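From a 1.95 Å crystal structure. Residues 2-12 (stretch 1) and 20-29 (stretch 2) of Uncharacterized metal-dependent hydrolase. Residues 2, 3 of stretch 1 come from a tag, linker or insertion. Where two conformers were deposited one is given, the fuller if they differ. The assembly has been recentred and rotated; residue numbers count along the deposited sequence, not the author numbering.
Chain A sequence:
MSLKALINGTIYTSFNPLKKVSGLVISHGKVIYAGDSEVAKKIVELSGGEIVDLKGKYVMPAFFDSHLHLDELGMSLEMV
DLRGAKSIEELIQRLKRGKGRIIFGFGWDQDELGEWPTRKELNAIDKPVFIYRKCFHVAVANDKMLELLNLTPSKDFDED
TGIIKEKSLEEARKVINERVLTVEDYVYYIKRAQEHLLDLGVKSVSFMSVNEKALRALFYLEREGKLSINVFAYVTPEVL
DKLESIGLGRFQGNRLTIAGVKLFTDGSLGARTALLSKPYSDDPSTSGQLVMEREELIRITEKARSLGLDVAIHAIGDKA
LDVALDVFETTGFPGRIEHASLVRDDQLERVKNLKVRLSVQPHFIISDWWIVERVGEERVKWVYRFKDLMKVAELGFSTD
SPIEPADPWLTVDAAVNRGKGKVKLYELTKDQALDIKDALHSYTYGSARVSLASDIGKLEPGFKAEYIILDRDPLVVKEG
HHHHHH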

ATOM      1  N   SER A   2      14.789  -6.073 -15.798  1.00 99.09           N
ATOM      2  CA  SER A   2      15.459  -6.856 -16.881  1.00100.15           C
ATOM      3  C   SER A   2      14.445  -7.454 -17.852  1.00 95.61           C
ATOM      4  O   SER A   2      13.320  -7.784 -17.460  1.00 98.58           O
ATOM      5  CB  SER A   2      16.315  -7.978 -16.282  1.00101.60           C
ATOM      6  OG  SER A   2      17.402  -7.457 -15.540  1.00107.41           O
ATOM      7  N   LEU A   3      14.845  -7.585 -19.117  1.00 84.62           N
ATOM      8  CA  LEU A   3      14.043  -8.303 -20.101  1.00 77.08           C
ATOM      9  C   LEU A   3      14.675  -9.657 -20.361  1.00 72.13           C
ATOM     10  O   LEU A   3      15.807  -9.726 -20.838  1.00 72.61           O
ATOM     11  CB  LEU A   3      13.944  -7.534 -21.419  1.00 73.53           C
ATOM     12  CG  LEU A   3      12.552  -7.624 -22.043  1.00 80.03           C
ATOM     13  CD1 LEU A   3      11.856  -6.303 -21.877  1.00 92.48           C
ATOM     14  CD2 LEU A   3      12.601  -7.977 -23.502  1.00 82.04           C
ATOM     15  N   LYS A   4      13.958 -10.734 -20.081  1.00 64.70           N
ATOM     16  CA  LYS A   4      14.497 -12.053 -20.333  1.00 59.76           C
ATOM     17  C   LYS A   4      13.618 -12.986 -21.124  1.00 57.41           C
ATOM     18  O   LYS A   4      12.425 -12.845 -21.132  1.00 53.13           O
ATOM     19  CB  LYS A   4      14.979 -12.695 -19.056  1.00 61.43           C
ATOM     20  CG  LYS A   4      13.911 -13.151 -18.161  1.00 66.65           C
ATOM     21  CD  LYS A   4      14.450 -13.963 -17.002  1.00 67.81           C
ATOM     22  CE  LYS A   4      13.875 -13.455 -15.690  1.00 88.72           C
ATOM     23  NZ  LYS A   4      13.282 -14.483 -14.784  1.00 90.53           N
ATOM     24  N   ALA A   5      14.231 -13.930 -21.807  1.00 48.60           N
ATOM     25  CA  ALA A   5      13.505 -14.986 -22.496  1.00 53.04           C
ATOM     26  C   ALA A   5      13.785 -16.346 -21.866  1.00 55.36           C
ATOM     27  O   ALA A   5      14.918 -16.641 -21.483  1.00 55.53           O
ATOM     28  CB  ALA A   5      13.836 -15.004 -23.983  1.00 50.30           C
ATOM     29  N   LEU A   6      12.731 -17.145 -21.729  1.00 52.76           N
ATOM     30  CA  LEU A   6      12.842 -18.550 -21.371  1.00 48.41           C
ATOM     31  C   LEU A   6      12.525 -19.306 -22.648  1.00 46.07           C
ATOM     32  O   LEU A   6      11.402 -19.233 -23.145  1.00 47.49           O
ATOM     33  CB  LEU A   6      11.830 -18.935 -20.283  1.00 47.60           C
ATOM     34  CG  LEU A   6      11.819 -18.308 -18.886  1.00 49.82           C
ATOM     35  CD1 LEU A   6      10.848 -19.080 -17.991  1.00 43.71           C
ATOM     36  CD2 LEU A   6      13.202 -18.282 -18.248  1.00 54.07           C
ATOM     37  N   ILE A   7      13.522 -20.006 -23.190  1.00 46.58           N
ATOM     38  CA  ILE A   7      13.408 -20.646 -24.505  1.00 49.36           C
ATOM     39  C   ILE A   7      13.827 -22.115 -24.456  1.00 47.21           C
ATOM     40  O   ILE A   7      14.460 -22.549 -23.487  1.00 47.04           O
ATOM     41  CB  ILE A   7      14.274 -19.925 -25.587  1.00 51.06           C
ATOM     42  CG1 ILE A   7      15.767 -19.990 -25.235  1.00 47.90           C
ATOM     43  CG2 ILE A   7      13.804 -18.480 -25.809  1.00 50.99           C
ATOM     44  CD1 ILE A   7      16.674 -20.101 -26.437  1.00 60.60           C
ATOM     45  N   ASN A   8      13.485 -22.854 -25.516  1.00 52.82           N
ATOM     46  CA  ASN A   8      13.897 -24.256 -25.714  1.00 56.27           C
ATOM     47  C   ASN A   8      13.463 -25.155 -24.551  1.00 55.30           C
ATOM     48  O   ASN A   8      14.273 -25.842 -23.911  1.00 53.12           O
ATOM     49  CB  ASN A   8      15.408 -24.357 -26.000  1.00 58.66           C
ATOM     50  CG  ASN A   8      15.837 -25.750 -26.443  1.00 66.57           C
ATOM     51  OD1 ASN A   8      15.198 -26.373 -27.294  1.00 71.03           O
ATOM     52  ND2 ASN A   8      16.921 -26.248 -25.853  1.00 52.18           N
ATOM     53  N   GLY A   9      12.169 -25.099 -24.264  1.00 54.57           N
ATOM     54  CA  GLY A   9      11.588 -25.875 -23.185  1.00 48.98           C
ATOM     55  C   GLY A   9      10.106 -26.015 -23.395  1.00 41.72           C
ATOM     56  O   GLY A   9       9.562 -25.526 -24.384  1.00 46.25           O
ATOM     57  N   THR A  10       9.450 -26.693 -22.463  1.00 37.51           N
ATOM     58  CA  THR A  10       8.015 -26.890 -22.549  1.00 43.30           C
ATOM     59  C   THR A  10       7.372 -26.106 -21.417  1.00 42.69           C
ATOM     60  O   THR A  10       7.507 -26.452 -20.237  1.00 43.52           O
ATOM     61  CB  THR A  10       7.652 -28.381 -22.477  1.00 46.60           C
ATOM     62  OG1 THR A  10       8.211 -29.058 -23.609  1.00 49.30           O
ATOM     63  CG2 THR A  10       6.146 -28.579 -22.469  1.00 43.72           C
ATOM     64  N   ILE A  11       6.684 -25.037 -21.792  1.00 44.54           N
ATOM     65  CA  ILE A  11       6.116 -24.119 -20.817  1.00 41.06           C
ATOM     66  C   ILE A  11       4.609 -24.256 -20.830  1.00 34.99           C
ATOM     67  O   ILE A  11       3.968 -23.958 -21.831  1.00 36.33           O
ATOM     68  CB  ILE A  11       6.516 -22.657 -21.126  1.00 38.84           C
ATOM     69  CG1 ILE A  11       8.044 -22.523 -21.129  1.00 38.73           C
ATOM     70  CG2 ILE A  11       5.880 -21.699 -20.105  1.00 38.86           C
ATOM     71  CD1 ILE A  11       8.575 -21.582 -22.176  1.00 46.64           C
ATOM     72  N   TYR A  12       4.050 -24.725 -19.716  1.00 38.08           N
ATOM     73  CA  TYR A  12       2.595 -24.757 -19.538  1.00 34.23           C
ATOM     74  C   TYR A  12       2.141 -23.380 -19.076  1.00 36.84           C
ATOM     75  O   TYR A  12       2.587 -22.900 -18.038  1.00 41.40           O
ATOM     76  CB  TYR A  12       2.195 -25.813 -18.500  1.00 38.00           C
ATOM     77  CG  TYR A  12       2.382 -27.234 -18.980  1.00 44.23           C
ATOM     78  CD1 TYR A  12       1.385 -27.874 -19.704  1.00 40.87           C
ATOM     79  CD2 TYR A  12       3.562 -27.933 -18.721  1.00 43.60           C
ATOM     80  CE1 TYR A  12       1.547 -29.177 -20.156  1.00 47.64           C
ATOM     81  CE2 TYR A  12       3.736 -29.237 -19.172  1.00 51.92           C
ATOM     82  CZ  TYR A  12       2.721 -29.852 -19.889  1.00 49.33           C
ATOM     83  OH  TYR A  12       2.870 -31.144 -20.349  1.00 55.20           O
ATOM     84  N   LYS A  20       0.229 -25.014 -23.998  1.00 40.29           N
ATOM     85  CA  LYS A  20       1.686 -25.100 -23.901  1.00 45.06           C
ATOM     86  C   LYS A  20       2.343 -24.223 -24.955  1.00 48.26           C
ATOM     87  O   LYS A  20       1.837 -24.090 -26.074  1.00 46.37           O
ATOM     88  CB  LYS A  20       2.193 -26.530 -24.102  1.00 49.55           C
ATOM     89  CG  LYS A  20       1.402 -27.623 -23.429  1.00 60.13           C
ATOM     90  CD  LYS A  20       1.517 -28.922 -24.215  1.00 82.10           C
ATOM     91  CE  LYS A  20       2.898 -29.556 -24.103  1.00 85.90           C
ATOM     92  NZ  LYS A  20       3.013 -30.796 -24.921  1.00 77.51           N
ATOM     93  N   VAL A  21       3.472 -23.621 -24.587  1.00 43.24           N
ATOM     94  CA  VAL A  21       4.308 -22.882 -25.531  1.00 45.71           C
ATOM     95  C   VAL A  21       5.764 -23.309 -25.367  1.00 46.20           C
ATOM     96  O   VAL A  21       6.102 -24.059 -24.442  1.00 46.07           O
ATOM     97  CB  VAL A  21       4.175 -21.334 -25.371  1.00 42.67           C
ATOM     98  CG1 VAL A  21       2.731 -20.874 -25.566  1.00 41.15           C
ATOM     99  CG2 VAL A  21       4.738 -20.858 -24.027  1.00 44.14           C
ATOM    100  N   SER A  22       6.625 -22.831 -26.263  1.00 48.84           N
ATOM    101  CA  SER A  22       8.044 -23.155 -26.204  1.00 50.32           C
ATOM    102  C   SER A  22       8.902 -21.959 -25.792  1.00 50.21           C
ATOM    103  O   SER A  22      10.099 -22.109 -25.532  1.00 47.16           O
ATOM    104  CB  SER A  22       8.532 -23.760 -27.534  1.00 51.43           C
ATOM    105  OG  SER A  22       8.232 -22.912 -28.630  1.00 48.91           O
ATOM    106  N   GLY A  23       8.286 -20.782 -25.705  1.00 46.81           N
ATOM    107  CA  GLY A  23       9.016 -19.571 -25.354  1.00 44.29           C
ATOM    108  C   GLY A  23       8.205 -18.552 -24.578  1.00 42.55           C
ATOM    109  O   GLY A  23       7.036 -18.325 -24.880  1.00 43.20           O
ATOM    110  N   LEU A  24       8.844 -17.950 -23.575  1.00 43.11           N
ATOM    111  CA  LEU A  24       8.263 -16.853 -22.798  1.00 46.28           C
ATOM    112  C   LEU A  24       9.176 -15.644 -22.849  1.00 41.55           C
ATOM    113  O   LEU A  24      10.392 -15.793 -22.836  1.00 42.94           O
ATOM    114  CB  LEU A  24       8.106 -17.237 -21.319  1.00 45.47           C
ATOM    115  CG  LEU A  24       6.935 -18.035 -20.753  1.00 50.32           C
ATOM    116  CD1 LEU A  24       7.037 -18.029 -19.235  1.00 45.46           C
ATOM    117  CD2 LEU A  24       5.594 -17.477 -21.185  1.00 42.39           C
ATOM    118  N   VAL A  25       8.591 -14.449 -22.897  1.00 42.96           N
ATOM    119  CA  VAL A  25       9.357 -13.223 -22.658  1.00 43.76           C
ATOM    120  C   VAL A  25       8.836 -12.557 -21.398  1.00 40.43           C
ATOM    121  O   VAL A  25       7.631 -12.359 -21.254  1.00 43.64           O
ATOM    122  CB  VAL A  25       9.304 -12.226 -23.844  1.00 41.83           C
ATOM    123  CG1 VAL A  25      10.214 -11.035 -23.574  1.00 46.02           C
ATOM    124  CG2 VAL A  25       9.734 -12.901 -25.131  1.00 49.99           C
ATOM    125  N   ILE A  26       9.751 -12.225 -20.491  1.00 37.63           N
ATOM    126  CA  ILE A  26       9.406 -11.615 -19.216  1.00 45.40           C
ATOM    127  C   ILE A  26      10.012 -10.218 -19.104  1.00 47.06           C
ATOM    128  O   ILE A  26      11.212 -10.024 -19.323  1.00 47.20           O
ATOM    129  CB  ILE A  26       9.875 -12.483 -18.017  1.00 43.20           C
ATOM    130  CG1 ILE A  26       9.236 -13.875 -18.078  1.00 45.54           C
ATOM    131  CG2 ILE A  26       9.553 -11.802 -16.676  1.00 39.25           C
ATOM    132  CD1 ILE A  26      10.059 -14.935 -17.388  1.00 47.27           C
ATOM    133  N   SER A  27       9.162  -9.255 -18.766  1.00 41.37           N
ATOM    134  CA  SER A  27       9.593  -7.893 -18.503  1.00 48.73           C
ATOM    135  C   SER A  27       9.097  -7.445 -17.135  1.00 44.57           C
ATOM    136  O   SER A  27       7.883  -7.428 -16.909  1.00 46.15           O
ATOM    137  CB  SER A  27       9.034  -6.961 -19.577  1.00 52.11           C
ATOM    138  OG  SER A  27       9.364  -5.620 -19.279  1.00 58.74           O
ATOM    139  N   HIS A  28      10.042  -7.083 -16.257  1.00 45.74           N
ATOM    140  CA  HIS A  28       9.748  -6.587 -14.904  0.50 48.74           C
ATOM    141  C   HIS A  28       8.738  -7.455 -14.137  1.00 50.54           C
ATOM    142  O   HIS A  28       7.739  -6.948 -13.605  1.00 47.40           O
ATOM    143  CB  HIS A  28       9.299  -5.114 -14.943  0.50 49.76           C
ATOM    144  CG  HIS A  28      10.389  -4.158 -15.330  0.50 56.58           C
ATOM    145  ND1 HIS A  28      10.432  -3.534 -16.558  0.50 51.30           N
ATOM    146  CD2 HIS A  28      11.477  -3.723 -14.649  0.50 53.90           C
ATOM    147  CE1 HIS A  28      11.498  -2.754 -16.617  0.50 54.76           C
ATOM    148  NE2 HIS A  28      12.150  -2.854 -15.472  0.50 44.67           N
ATOM    149  N   GLY A  29       8.994  -8.761 -14.103  1.00 46.00           N
ATOM    150  CA  GLY A  29       8.152  -9.697 -13.369  1.00 41.52           C
ATOM    151  C   GLY A  29       6.830 -10.040 -14.024  1.00 41.67           C
ATOM    152  O   GLY A  29       5.995 -10.682 -13.401  1.00 46.47           O
TER
HETATM  153  O   HOH W   1       4.905 -32.065 -22.489  1.00 56.17           O

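The apolar centre of the contact lies on one face of an antiparallel pairing, where Leu6, Ile11, Leu24 and Ile26 pack together with Val21 beside them. Ile11 is the pivot. Its CB sits 3.8 Å from CG2 of Val21, its CG2 reaches to 3.9 Å from CG of Leu24, and its CD1 comes to rest 3.6 Å from N of Gly23, lying against the backbone where the partner stretch has no side chain. Leu6 completes the cluster, with its CD1 4.1 Å from CD1 of Leu24 and its CG 4.1 Å from CD1 of Ile26. All four large residues have chi1 in the m well, and their branched, purely hydrocarbon side chains suit a site that is buried from solvent. Lys4 extends the same face at its margin: its CG lies 4.1 Å from CB of Ile26, so the aliphatic part of the chain continues the apolar surface, while NZ is hydrogen-bonded elsewhere in the structure.

The opposite face carries smaller contacts. Ala5 pairs with Val25, and the small methyl group accompanies a close approach of the two backbones, with the CA atoms of Ala5 and Val25 4.5 Å apart. Leu3, which comes from a tag, places its CD2 3.9 Å from CG1 of Val25 and its CD1 3.7 Å from OG of Ser27, so a non-native residue is nevertheless buried against the strand.

Between the two faces runs the backbone ladder. The strands that pair Leu3 to Leu6 with Ser27 to Leu24 lie at 164° to each other, close to antiparallel, and bond through reciprocal pairs: Lys4 N to Ile26 O at 2.9 Å and Ile26 N to Lys4 O at 2.8 Å, then Leu6 N to Leu24 O and Leu24 N to Leu6 O, both at 2.9 Å. Between these pairs the carbonyls also receive CA-H...O contacts, the shortest from Ala5 CA to Leu24 O at 3.2 Å. A second ladder follows after a shift of two residues in register, with Ile11 N to Val21 O at 2.9 Å and Val21 N to Ile11 O at 2.8 Å. In the intervening turn, Asn8 adopts positive phi, and Gly9 O meets CA of Ser22 at 3.4 Å in another CA-H...O contact. Despite the shift, Ile11 still reaches Leu24 of the first ladder, so one apolar cluster spans both.

Toward the edge, Lys20 uses its length. Its CG packs 3.6 Å from CE1 of Tyr12, and its CE lies 3.8 Å from CG2 of Thr10, so the methylenes cover neighbouring carbon atoms while the ammonium group lies at the exposed edge of the contact. There a water links the two stretches, 3.1 Å from Tyr12 OH and accepting a weak hydrogen bond from Lys20 NZ at 3.3 Å. An aromatic residue with a terminal hydroxyl fits this boundary well, combining a buried ring with a polar tip. In all, the pairing buries 863 Å², summed over both stretches.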